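Local coordinates for fibronectin type III domain-containing protein (Simiduia agarivorans, PDB 6P2K) that probably hydrolyses xyloglucan or related beta-glucans, as a glycoside hydrolase family 74 enzyme whose catalytic part here is built from beta-propellers, at residues Thr43-Ser48 with Gln372-Thr377; Ala360-Asn363 with Ser368-Trp371; Lys662-Ala667 with Gly717-Thr722. All blocks are in the same frame, centred on the assembly; numbering follows the deposited sequence.

Contact 1. Residues Thr43-Ser48 with Gln372-Thr377; sequences TNNGES and QNKYST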
ATOM      1  N   THR B  43     -31.986  16.474  36.823  1.00 31.39           N
ATOM      2  CA  THR B  43     -32.071  15.930  38.174  1.00 35.40           C
ATOM      3  C   THR B  43     -31.035  14.844  38.437  1.00 32.67           C
ATOM      4  O   THR B  43     -31.119  14.157  39.459  1.00 34.58           O
ATOM      5  CB  THR B  43     -33.471  15.381  38.453  1.00 37.62           C
ATOM      6  OG1 THR B  43     -33.703  14.222  37.641  1.00 39.72           O
ATOM      7  CG2 THR B  43     -34.533  16.428  38.159  1.00 35.54           C
ATOM      8  N   ASN B  44     -30.058  14.674  37.550  1.00 29.76           N
ATOM      9  CA  ASN B  44     -28.963  13.734  37.764  1.00 31.13           C
ATOM     10  C   ASN B  44     -27.619  14.434  37.616  1.00 29.48           C
ATOM     11  O   ASN B  44     -26.645  13.858  37.124  1.00 28.38           O
ATOM     12  CB  ASN B  44     -29.069  12.537  36.819  1.00 30.44           C
ATOM     13  CG  ASN B  44     -29.300  12.942  35.372  1.00 27.54           C
ATOM     14  OD1 ASN B  44     -29.018  14.071  34.975  1.00 23.62           O
ATOM     15  ND2 ASN B  44     -29.808  12.009  34.576  1.00 29.60           N
ATOM     16  N   ASN B  45     -27.561  15.698  38.045  1.00 28.17           N
ATOM     17  CA  ASN B  45     -26.342  16.510  38.019  1.00 27.60           C
ATOM     18  C   ASN B  45     -25.727  16.568  36.622  1.00 29.03           C
ATOM     19  O   ASN B  45     -24.507  16.491  36.450  1.00 29.17           O
ATOM     20  CB  ASN B  45     -25.320  16.011  39.043  1.00 30.15           C
ATOM     21  CG  ASN B  45     -24.336  17.091  39.451  1.00 26.92           C
ATOM     22  OD1 ASN B  45     -24.704  18.258  39.581  1.00 27.03           O
ATOM     23  ND2 ASN B  45     -23.078  16.711  39.640  1.00 26.10           N
ATOM     24  N   GLY B  46     -26.578  16.707  35.611  1.00 25.33           N
ATOM     25  CA  GLY B  46     -26.113  16.978  34.270  1.00 23.15           C
ATOM     26  C   GLY B  46     -25.812  15.772  33.414  1.00 23.51           C
ATOM     27  O   GLY B  46     -25.264  15.942  32.318  1.00 20.80           O
ATOM     28  N   GLU B  47     -26.141  14.559  33.868  1.00 23.51           N
ATOM     29  CA  GLU B  47     -25.987  13.398  32.994  1.00 25.06           C
ATOM     30  C   GLU B  47     -27.005  13.422  31.861  1.00 26.56           C
ATOM     31  O   GLU B  47     -26.750  12.866  30.785  1.00 27.59           O
ATOM     32  CB  GLU B  47     -26.101  12.102  33.798  1.00 27.76           C
ATOM     33  CG  GLU B  47     -24.839  11.745  34.571  1.00 36.08           C
ATOM     34  CD  GLU B  47     -23.589  11.757  33.700  1.00 42.56           C
ATOM     35  OE1 GLU B  47     -22.583  12.378  34.106  1.00 42.85           O
ATOM     36  OE2 GLU B  47     -23.610  11.148  32.610  1.00 45.09           O
ATOM     37  N   SER B  48     -28.151  14.064  32.077  1.00 25.30           N
ATOM     38  CA  SER B  48     -29.136  14.289  31.029  1.00 23.18           C
ATOM     39  C   SER B  48     -29.901  15.561  31.361  1.00 24.33           C
ATOM     40  O   SER B  48     -30.171  15.849  32.529  1.00 25.86           O
ATOM     41  CB  SER B  48     -30.106  13.113  30.887  1.00 24.42           C
ATOM     42  OG  SER B  48     -30.989  13.051  31.994  1.00 27.62           O
ATOM     43  N   GLN B 372     -15.672  16.550  34.995  1.00 24.35           N
ATOM     44  CA  GLN B 372     -16.579  15.633  34.319  1.00 23.04           C
ATOM     45  C   GLN B 372     -17.317  16.365  33.207  1.00 22.58           C
ATOM     46  O   GLN B 372     -17.821  17.474  33.414  1.00 20.47           O
ATOM     47  CB  GLN B 372     -17.581  15.023  35.306  1.00 25.78           C
ATOM     48  CG  GLN B 372     -16.939  14.335  36.505  1.00 30.24           C
ATOM     49  CD  GLN B 372     -17.946  13.952  37.585  1.00 35.14           C
ATOM     50  OE1 GLN B 372     -19.134  13.764  37.309  1.00 40.36           O
ATOM     51  NE2 GLN B 372     -17.468  13.830  38.822  1.00 29.57           N
ATOM     52  N   ASN B 373     -17.378  15.736  32.036  1.00 20.44           N
ATOM     53  CA  ASN B 373     -18.092  16.280  30.886  1.00 21.13           C
ATOM     54  C   ASN B 373     -19.595  16.124  31.109  1.00 22.59           C
ATOM     55  O   ASN B 373     -20.095  15.001  31.225  1.00 21.73           O
ATOM     56  CB  ASN B 373     -17.620  15.550  29.624  1.00 18.41           C
ATOM     57  CG  ASN B 373     -18.474  15.825  28.385  1.00 19.99           C
ATOM     58  OD1 ASN B 373     -19.489  16.521  28.421  1.00 18.18           O
ATOM     59  ND2 ASN B 373     -18.042  15.258  27.265  1.00 22.38           N
ATOM     60  N   LYS B 374     -20.316  17.251  31.160  1.00 17.58           N
ATOM     61  CA  LYS B 374     -21.753  17.249  31.416  1.00 15.97           C
ATOM     62  C   LYS B 374     -22.543  17.858  30.261  1.00 19.40           C
ATOM     63  O   LYS B 374     -23.631  18.399  30.463  1.00 21.13           O
ATOM     64  CB  LYS B 374     -22.075  17.988  32.716  1.00 16.64           C
ATOM     65  CG  LYS B 374     -21.466  17.359  33.963  1.00 19.47           C
ATOM     66  CD  LYS B 374     -22.116  16.018  34.277  1.00 19.01           C
ATOM     67  CE  LYS B 374     -21.607  15.454  35.598  1.00 21.63           C
ATOM     68  NZ  LYS B 374     -22.517  14.409  36.134  1.00 24.44           N
ATOM     69  N   TYR B 375     -22.010  17.789  29.043  1.00 16.87           N
ATOM     70  CA  TYR B 375     -22.740  18.275  27.882  1.00 18.13           C
ATOM     71  C   TYR B 375     -22.850  17.268  26.750  1.00 19.64           C
ATOM     72  O   TYR B 375     -23.786  17.380  25.947  1.00 18.89           O
ATOM     73  CB  TYR B 375     -22.115  19.579  27.346  1.00 17.35           C
ATOM     74  CG  TYR B 375     -20.786  19.440  26.625  1.00 17.35           C
ATOM     75  CD1 TYR B 375     -19.593  19.318  27.332  1.00 13.80           C
ATOM     76  CD2 TYR B 375     -20.724  19.470  25.235  1.00 17.08           C
ATOM     77  CE1 TYR B 375     -18.378  19.205  26.677  1.00 13.37           C
ATOM     78  CE2 TYR B 375     -19.516  19.358  24.569  1.00 16.18           C
ATOM     79  CZ  TYR B 375     -18.346  19.229  25.293  1.00 16.93           C
ATOM     80  OH  TYR B 375     -17.145  19.125  24.626  1.00 17.83           O
ATOM     81  N   SER B 376     -21.960  16.281  26.668  1.00 18.27           N
ATOM     82  CA  SER B 376     -22.005  15.308  25.589  1.00 15.85           C
ATOM     83  C   SER B 376     -21.494  13.972  26.105  1.00 20.06           C
ATOM     84  O   SER B 376     -20.784  13.904  27.113  1.00 20.86           O
ATOM     85  CB  SER B 376     -21.185  15.771  24.380  1.00 16.04           C
ATOM     86  OG  SER B 376     -19.858  16.102  24.754  1.00 16.94           O
ATOM     87  N   THR B 377     -21.855  12.907  25.393  1.00 18.45           N
ATOM     88  CA  THR B 377     -21.560  11.544  25.817  1.00 20.02           C
ATOM     89  C   THR B 377     -20.730  10.842  24.751  1.00 19.64           C
ATOM     90  O   THR B 377     -21.163  10.772  23.588  1.00 19.55           O
ATOM     91  CB  THR B 377     -22.853  10.771  26.076  1.00 22.59           C
ATOM     92  OG1 THR B 377     -23.686  11.526  26.963  1.00 26.40           O
ATOM     93  CG2 THR B 377     -22.551   9.411  26.700  1.00 24.63           C
TER
HETATM   94  O   HOH W   1     -21.692  14.109  38.887  1.00 38.08           O
HETATM   95  O   HOH W   2     -20.119  12.832  33.040  1.00 34.84           O

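Contact 2. Residues Ala360-Asn363 with Ser368-Trp371; sequences ASHN and SYSW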
ATOM      1  N   ALA B 360     -16.962  19.423  38.507  1.00 20.60           N
ATOM      2  CA  ALA B 360     -15.779  18.893  39.168  1.00 23.71           C
ATOM      3  C   ALA B 360     -16.165  18.372  40.542  1.00 27.03           C
ATOM      4  O   ALA B 360     -16.800  19.087  41.322  1.00 27.11           O
ATOM      5  CB  ALA B 360     -14.695  19.964  39.301  1.00 22.61           C
ATOM      6  N   SER B 361     -15.799  17.129  40.830  1.00 29.07           N
ATOM      7  CA  SER B 361     -15.899  16.627  42.190  1.00 29.00           C
ATOM      8  C   SER B 361     -14.588  16.895  42.919  1.00 30.53           C
ATOM      9  O   SER B 361     -13.531  17.056  42.306  1.00 32.18           O
ATOM     10  CB  SER B 361     -16.232  15.134  42.206  1.00 33.27           C
ATOM     11  OG  SER B 361     -15.372  14.408  41.346  1.00 39.49           O
ATOM     12  N   HIS B 362     -14.668  16.954  44.243  1.00 31.81           N
ATOM     13  CA  HIS B 362     -13.543  17.359  45.070  1.00 33.53           C
ATOM     14  C   HIS B 362     -13.138  16.227  46.003  1.00 38.21           C
ATOM     15  O   HIS B 362     -13.992  15.566  46.604  1.00 39.42           O
ATOM     16  CB  HIS B 362     -13.886  18.612  45.883  1.00 36.58           C
ATOM     17  CG  HIS B 362     -12.758  19.106  46.736  1.00 43.53           C
ATOM     18  ND1 HIS B 362     -12.853  19.214  48.108  1.00 44.88           N
ATOM     19  CD2 HIS B 362     -11.510  19.519  46.412  1.00 43.81           C
ATOM     20  CE1 HIS B 362     -11.712  19.673  48.591  1.00 46.08           C
ATOM     21  NE2 HIS B 362     -10.879  19.866  47.583  1.00 45.10           N
ATOM     22  N   ASN B 363     -11.829  16.010  46.110  1.00 40.64           N
ATOM     23  CA  ASN B 363     -11.249  15.070  47.064  1.00 48.81           C
ATOM     24  C   ASN B 363     -10.639  15.890  48.196  1.00 52.30           C
ATOM     25  O   ASN B 363      -9.652  16.604  47.991  1.00 53.11           O
ATOM     26  CB  ASN B 363     -10.201  14.188  46.385  1.00 50.85           C
ATOM     27  CG  ASN B 363      -9.731  13.043  47.271  1.00 55.04           C
ATOM     28  OD1 ASN B 363      -9.933  13.048  48.487  1.00 53.06           O
ATOM     29  ND2 ASN B 363      -9.096  12.050  46.657  1.00 56.77           N
ATOM     30  N   SER B 368      -7.869  17.708  45.379  1.00 44.16           N
ATOM     31  CA  SER B 368      -7.852  17.490  43.945  1.00 41.53           C
ATOM     32  C   SER B 368      -9.269  17.567  43.396  1.00 39.57           C
ATOM     33  O   SER B 368     -10.244  17.242  44.084  1.00 40.76           O
ATOM     34  CB  SER B 368      -7.226  16.135  43.597  1.00 45.76           C
ATOM     35  OG  SER B 368      -8.064  15.058  43.983  1.00 51.09           O
ATOM     36  N   TYR B 369      -9.369  18.012  42.149  1.00 35.02           N
ATOM     37  CA  TYR B 369     -10.635  18.139  41.449  1.00 30.59           C
ATOM     38  C   TYR B 369     -10.649  17.189  40.262  1.00 28.85           C
ATOM     39  O   TYR B 369      -9.636  17.021  39.577  1.00 29.29           O
ATOM     40  CB  TYR B 369     -10.863  19.581  40.983  1.00 29.16           C
ATOM     41  CG  TYR B 369     -11.089  20.550  42.121  1.00 29.97           C
ATOM     42  CD1 TYR B 369     -10.020  21.156  42.766  1.00 30.57           C
ATOM     43  CD2 TYR B 369     -12.372  20.851  42.556  1.00 31.89           C
ATOM     44  CE1 TYR B 369     -10.222  22.038  43.810  1.00 34.71           C
ATOM     45  CE2 TYR B 369     -12.585  21.733  43.599  1.00 34.13           C
ATOM     46  CZ  TYR B 369     -11.508  22.324  44.224  1.00 36.67           C
ATOM     47  OH  TYR B 369     -11.710  23.204  45.263  1.00 36.28           O
ATOM     48  N   SER B 370     -11.798  16.563  40.030  1.00 27.08           N
ATOM     49  CA  SER B 370     -11.978  15.603  38.944  1.00 31.30           C
ATOM     50  C   SER B 370     -13.073  16.140  38.027  1.00 28.20           C
ATOM     51  O   SER B 370     -14.259  16.089  38.367  1.00 30.76           O
ATOM     52  CB  SER B 370     -12.325  14.221  39.493  1.00 33.83           C
ATOM     53  OG  SER B 370     -12.360  13.258  38.456  1.00 38.84           O
ATOM     54  N   TRP B 371     -12.674  16.653  36.868  1.00 27.31           N
ATOM     55  CA  TRP B 371     -13.604  17.331  35.978  1.00 26.96           C
ATOM     56  C   TRP B 371     -14.363  16.330  35.118  1.00 26.45           C
ATOM     57  O   TRP B 371     -13.782  15.385  34.579  1.00 24.38           O
ATOM     58  CB  TRP B 371     -12.852  18.338  35.108  1.00 22.76           C
ATOM     59  CG  TRP B 371     -12.409  19.507  35.920  1.00 26.19           C
ATOM     60  CD1 TRP B 371     -11.198  19.675  36.530  1.00 25.03           C
ATOM     61  CD2 TRP B 371     -13.192  20.654  36.259  1.00 24.20           C
ATOM     62  NE1 TRP B 371     -11.176  20.867  37.214  1.00 25.89           N
ATOM     63  CE2 TRP B 371     -12.389  21.488  37.062  1.00 23.75           C
ATOM     64  CE3 TRP B 371     -14.494  21.061  35.952  1.00 24.31           C
ATOM     65  CZ2 TRP B 371     -12.843  22.704  37.561  1.00 23.62           C
ATOM     66  CZ3 TRP B 371     -14.943  22.272  36.448  1.00 27.28           C
ATOM     67  CH2 TRP B 371     -14.121  23.077  37.245  1.00 26.11           C
TER

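Contact 3. Residues Lys662-Ala667 with Gly717-Thr722; sequences KIFTPA and GVFLGT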
ATOM      1  N   LYS B 662     -49.342  34.221  -5.091  1.00 33.92           N
ATOM      2  CA  LYS B 662     -49.249  34.160  -3.637  1.00 35.93           C
ATOM      3  C   LYS B 662     -49.930  32.895  -3.125  1.00 37.73           C
ATOM      4  O   LYS B 662     -51.078  32.617  -3.485  1.00 41.50           O
ATOM      5  CB  LYS B 662     -49.913  35.392  -3.020  1.00 39.00           C
ATOM      6  CG  LYS B 662     -48.978  36.376  -2.345  1.00 40.01           C
ATOM      7  CD  LYS B 662     -49.750  37.437  -1.571  1.00 43.08           C
ATOM      8  CE  LYS B 662     -49.851  38.733  -2.358  1.00 46.77           C
ATOM      9  NZ  LYS B 662     -49.959  39.921  -1.467  1.00 50.60           N
ATOM     10  N   ILE B 663     -49.240  32.127  -2.280  1.00 34.78           N
ATOM     11  CA  ILE B 663     -49.849  30.911  -1.744  1.00 34.50           C
ATOM     12  C   ILE B 663     -49.735  30.826  -0.224  1.00 32.65           C
ATOM     13  O   ILE B 663     -50.346  29.947   0.394  1.00 32.34           O
ATOM     14  CB  ILE B 663     -49.259  29.645  -2.394  1.00 33.35           C
ATOM     15  CG1 ILE B 663     -47.774  29.502  -2.067  1.00 31.63           C
ATOM     16  CG2 ILE B 663     -49.505  29.647  -3.900  1.00 33.71           C
ATOM     17  CD1 ILE B 663     -47.224  28.113  -2.341  1.00 31.22           C
ATOM     18  N   PHE B 664     -48.963  31.718   0.398  1.00 31.34           N
ATOM     19  CA  PHE B 664     -48.943  31.768   1.857  1.00 31.20           C
ATOM     20  C   PHE B 664     -48.527  33.154   2.321  1.00 31.58           C
ATOM     21  O   PHE B 664     -47.505  33.681   1.872  1.00 31.82           O
ATOM     22  CB  PHE B 664     -48.007  30.710   2.454  1.00 29.00           C
ATOM     23  CG  PHE B 664     -48.406  30.272   3.836  1.00 29.41           C
ATOM     24  CD1 PHE B 664     -49.661  29.730   4.067  1.00 29.70           C
ATOM     25  CD2 PHE B 664     -47.537  30.417   4.904  1.00 25.50           C
ATOM     26  CE1 PHE B 664     -50.038  29.327   5.337  1.00 29.82           C
ATOM     27  CE2 PHE B 664     -47.908  30.016   6.175  1.00 27.70           C
ATOM     28  CZ  PHE B 664     -49.163  29.470   6.391  1.00 29.44           C
ATOM     29  N   THR B 665     -49.311  33.725   3.226  1.00 31.41           N
ATOM     30  CA  THR B 665     -49.114  35.061   3.768  1.00 32.13           C
ATOM     31  C   THR B 665     -49.158  35.006   5.285  1.00 31.66           C
ATOM     32  O   THR B 665     -49.564  33.996   5.871  1.00 27.92           O
ATOM     33  CB  THR B 665     -50.202  36.014   3.249  1.00 34.79           C
ATOM     34  OG1 THR B 665     -51.473  35.606   3.770  1.00 37.56           O
ATOM     35  CG2 THR B 665     -50.251  36.001   1.730  1.00 32.77           C
ATOM     36  N   PRO B 666     -48.729  36.077   5.962  1.00 33.96           N
ATOM     37  CA  PRO B 666     -48.914  36.132   7.423  1.00 35.51           C
ATOM     38  C   PRO B 666     -50.352  35.927   7.868  1.00 35.49           C
ATOM     39  O   PRO B 666     -50.581  35.342   8.935  1.00 35.55           O
ATOM     40  CB  PRO B 666     -48.408  37.537   7.780  1.00 34.95           C
ATOM     41  CG  PRO B 666     -47.383  37.826   6.743  1.00 35.95           C
ATOM     42  CD  PRO B 666     -47.870  37.172   5.476  1.00 36.33           C
ATOM     43  N   ALA B 667     -51.332  36.392   7.087  1.00 33.78           N
ATOM     44  CA  ALA B 667     -52.728  36.163   7.447  1.00 34.43           C
ATOM     45  C   ALA B 667     -53.066  34.677   7.422  1.00 34.01           C
ATOM     46  O   ALA B 667     -53.769  34.177   8.309  1.00 34.33           O
ATOM     47  CB  ALA B 667     -53.649  36.940   6.508  1.00 37.50           C
ATOM     48  N   GLY B 717     -44.176  29.890  13.887  1.00 27.30           N
ATOM     49  CA  GLY B 717     -44.569  28.519  13.640  1.00 27.72           C
ATOM     50  C   GLY B 717     -44.020  27.947  12.352  1.00 27.29           C
ATOM     51  O   GLY B 717     -43.541  28.684  11.484  1.00 23.93           O
ATOM     52  N   VAL B 718     -44.078  26.624  12.228  1.00 27.30           N
ATOM     53  CA  VAL B 718     -43.644  25.905  11.036  1.00 24.74           C
ATOM     54  C   VAL B 718     -44.889  25.431  10.304  1.00 26.41           C
ATOM     55  O   VAL B 718     -45.803  24.872  10.922  1.00 29.95           O
ATOM     56  CB  VAL B 718     -42.730  24.720  11.395  1.00 25.97           C
ATOM     57  CG1 VAL B 718     -42.127  24.105  10.133  1.00 21.68           C
ATOM     58  CG2 VAL B 718     -41.644  25.172  12.360  1.00 25.60           C
ATOM     59  N   PHE B 719     -44.930  25.657   8.994  1.00 24.63           N
ATOM     60  CA  PHE B 719     -46.121  25.377   8.203  1.00 26.45           C
ATOM     61  C   PHE B 719     -45.779  24.483   7.023  1.00 26.20           C
ATOM     62  O   PHE B 719     -44.783  24.701   6.329  1.00 28.25           O
ATOM     63  CB  PHE B 719     -46.773  26.675   7.719  1.00 27.95           C
ATOM     64  CG  PHE B 719     -47.161  27.598   8.836  1.00 30.47           C
ATOM     65  CD1 PHE B 719     -46.258  28.532   9.329  1.00 28.48           C
ATOM     66  CD2 PHE B 719     -48.420  27.513   9.416  1.00 28.79           C
ATOM     67  CE1 PHE B 719     -46.611  29.375  10.367  1.00 31.00           C
ATOM     68  CE2 PHE B 719     -48.781  28.354  10.451  1.00 30.36           C
ATOM     69  CZ  PHE B 719     -47.876  29.288  10.929  1.00 32.66           C
ATOM     70  N   LEU B 720     -46.624  23.479   6.802  1.00 27.21           N
ATOM     71  CA  LEU B 720     -46.438  22.489   5.751  1.00 26.80           C
ATOM     72  C   LEU B 720     -47.635  22.548   4.812  1.00 31.50           C
ATOM     73  O   LEU B 720     -48.780  22.390   5.248  1.00 32.62           O
ATOM     74  CB  LEU B 720     -46.288  21.087   6.345  1.00 24.43           C
ATOM     75  CG  LEU B 720     -46.061  19.939   5.358  1.00 27.70           C
ATOM     76  CD1 LEU B 720     -44.604  19.890   4.915  1.00 24.58           C
ATOM     77  CD2 LEU B 720     -46.494  18.612   5.958  1.00 27.38           C
ATOM     78  N   GLY B 721     -47.369  22.772   3.532  1.00 30.14           N
ATOM     79  CA  GLY B 721     -48.407  22.822   2.513  1.00 29.11           C
ATOM     80  C   GLY B 721     -48.355  21.582   1.639  1.00 27.49           C
ATOM     81  O   GLY B 721     -47.272  21.067   1.341  1.00 28.78           O
ATOM     82  N   THR B 722     -49.529  21.107   1.234  1.00 27.80           N
ATOM     83  CA  THR B 722     -49.656  19.954   0.354  1.00 31.97           C
ATOM     84  C   THR B 722     -50.291  20.396  -0.954  1.00 36.70           C
ATOM     85  O   THR B 722     -51.341  21.048  -0.951  1.00 36.74           O
ATOM     86  CB  THR B 722     -50.487  18.842   1.001  1.00 34.79           C
ATOM     87  OG1 THR B 722     -49.885  18.452   2.243  1.00 36.68           O
ATOM     88  CG2 THR B 722     -50.564  17.631   0.079  1.00 32.68           C
TER

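Contact 1. Residues Thr43-Ser48 with Gln372-Thr377
Lys374 reaches across to the turn Asn44-Glu47 and meets it with every atom of its side chain from CB to NZ. It starts beside Gly46, its CB 3.8 Å from Gly46 O. CG lies beside the backbone N, and a bend at chi2 (-69°) turns the chain along the carbonyl of Asn45. CD passes 3.3 Å from Asn45 O, and CE runs alongside the same oxygen. At the tip NZ donates to Asn45 O at 2.9 Å, approaching from above the carbonyl plane, 42° out of it, not on a lone pair. NZ also forms a 2.9 Å salt bridge with Glu47 OE1, on the anti lone pair of that oxygen. The receiving turn is type I' and belongs to an Asp-box hairpin loop (Ser-x-Asp/Asn-x-Gly-x-x-Trp), a recurrent element of propeller blades in this family; Asn44 takes the Asp position, and its OD1 accepts from Ser42 OG and Ser48 N. A third partner of Lys374 NZ is a water that also bonds Asn45 ND2 and Gln372 OE1, so the ammonium is gripped by three acceptors. Glu47 OE2 is bridged to Lys396, which leaves the carboxylate between two lysines and probably stabilises its negative charge. Lys374 O accepts from Trp49 NE1; Asn373 OD1 accepts from Tyr375 N at 2.9 Å (Asx turn) and Ser376 N at 3.0 Å (extending it to an Asx motif), holding the bend that contains the lysine.

Contact 2. Residues Ala360-Asn363 with Ser368-Trp371
Ala360 sets its methyl over the face of the Trp371 indole: CB sits 3.4 Å from the centroid of the six-membered ring, 7° off the normal, a CH-pi contact. The indole is also held by NE1 bonding to Ile313 O and by a stack with Trp314. Two residues along on the same face, His362 crosses Tyr369. With CG trans to the backbone N (chi1 -179°), the imidazole swings over the phenol, and CD2 comes to 3.6 Å from Tyr369 CZ, above the ring face toward its rim. The planes are inclined at 38°, an oblique pair. Tyr369 and Trp371 share one first torsion, CG opposite the carbonyl carbon and beside the backbone N. His362 NE2 bonds Asn367 OD1, and Tyr369 OH bonds Glu294 and Arg347. The strands 358-363 and 368-373 form a beta hairpin, the third and fourth strands of a four-stranded antiparallel propeller sheet, 368-373 being at its edge; the pairs Ala360-Trp371 and His362-Tyr369 are its non-hydrogen-bonded ones. The hydrogen-bonded pairs turn their small polar side chains to the opposite face: Ser368 OG meets Asn363 CB at 3.3 Å, and Ser361 OG lies 3.6 Å from Ser370 CB. Ser370 N donates to Ser361 O at 2.9 Å and Ser361 N returns a bond to Ser370 O at 3.1 Å. Asn363 N reaches Ser368 O at 2.9 Å, whereas the reverse bond is weak. Ser370 OG bonds Lys508 of a second subunit.

Contact 3. Residues Lys662-Ala667 with Gly717-Thr722
Phe664 and Phe719 pack two successive antiparallel propeller sheets against each other: Phe664 closes the outermost strand 661-664 of one, and Phe719 lies on the inner strand 714-723 of the next. No hydrogen bond crosses between the segments, and their backbones stay well apart, with Phe664 CA 9.0 Å from Gly721 CA; the contact is made by the two rings. Phe664 sits in a classic beta bulge, where it and Ile663 both face Ile650, and it precedes, with Thr665 between, the helix that starts at Pro666. Thr665 is the N-cap of that helix: its side chain caps a backbone N in the first turn, and its own backbone N donates to Asp668 OD2, consistent with a capping box. With CG trans to the backbone N (chi1 -153°), the Phe664 ring projects across the gap, and its CE2-CZ end does the touching. CE2 lies 3.6 Å above the plane of the Phe719 ring, offset toward the rim on the CB side. The planes are inclined at 52° and the centroids are 5.1 Å apart, an oblique pair, while the side chains cross at about a right angle. Phe664 also stacks with Trp731 of the second sheet's edge strand, and both phenylalanines touch Met705 of strand 702-709, a buried apolar cluster between the sheets. Phe719 meets the incoming ring with its root: CE2 of Phe664 is 3.7 Å from Phe719 CG and 3.9 Å from Phe719 CB, and CZ of Phe664 is 3.7 Å from Phe719 CD2.

How the contacts relate
From the N terminus, the Asp-box loop 43-48 of the first full propeller sheet waits for residues 372-377, more than 320 residues on, before contact 1 closes. Six further sheets lie within that long loop, so contact 1 joins the first and seventh sheets at the seam of what is probably a seven-bladed ring, just where the chain passes on to strand 376-379. Contact 2 closes a beta hairpin with four residues between its segments, within this span, and shares strand 368-373 with contact 1, Gln372 touching Ser361. Contact 3 follows in series on the opposite side of the chain's centre from contact 2, about 53 Å away between centres, joining two successive sheets of the later half.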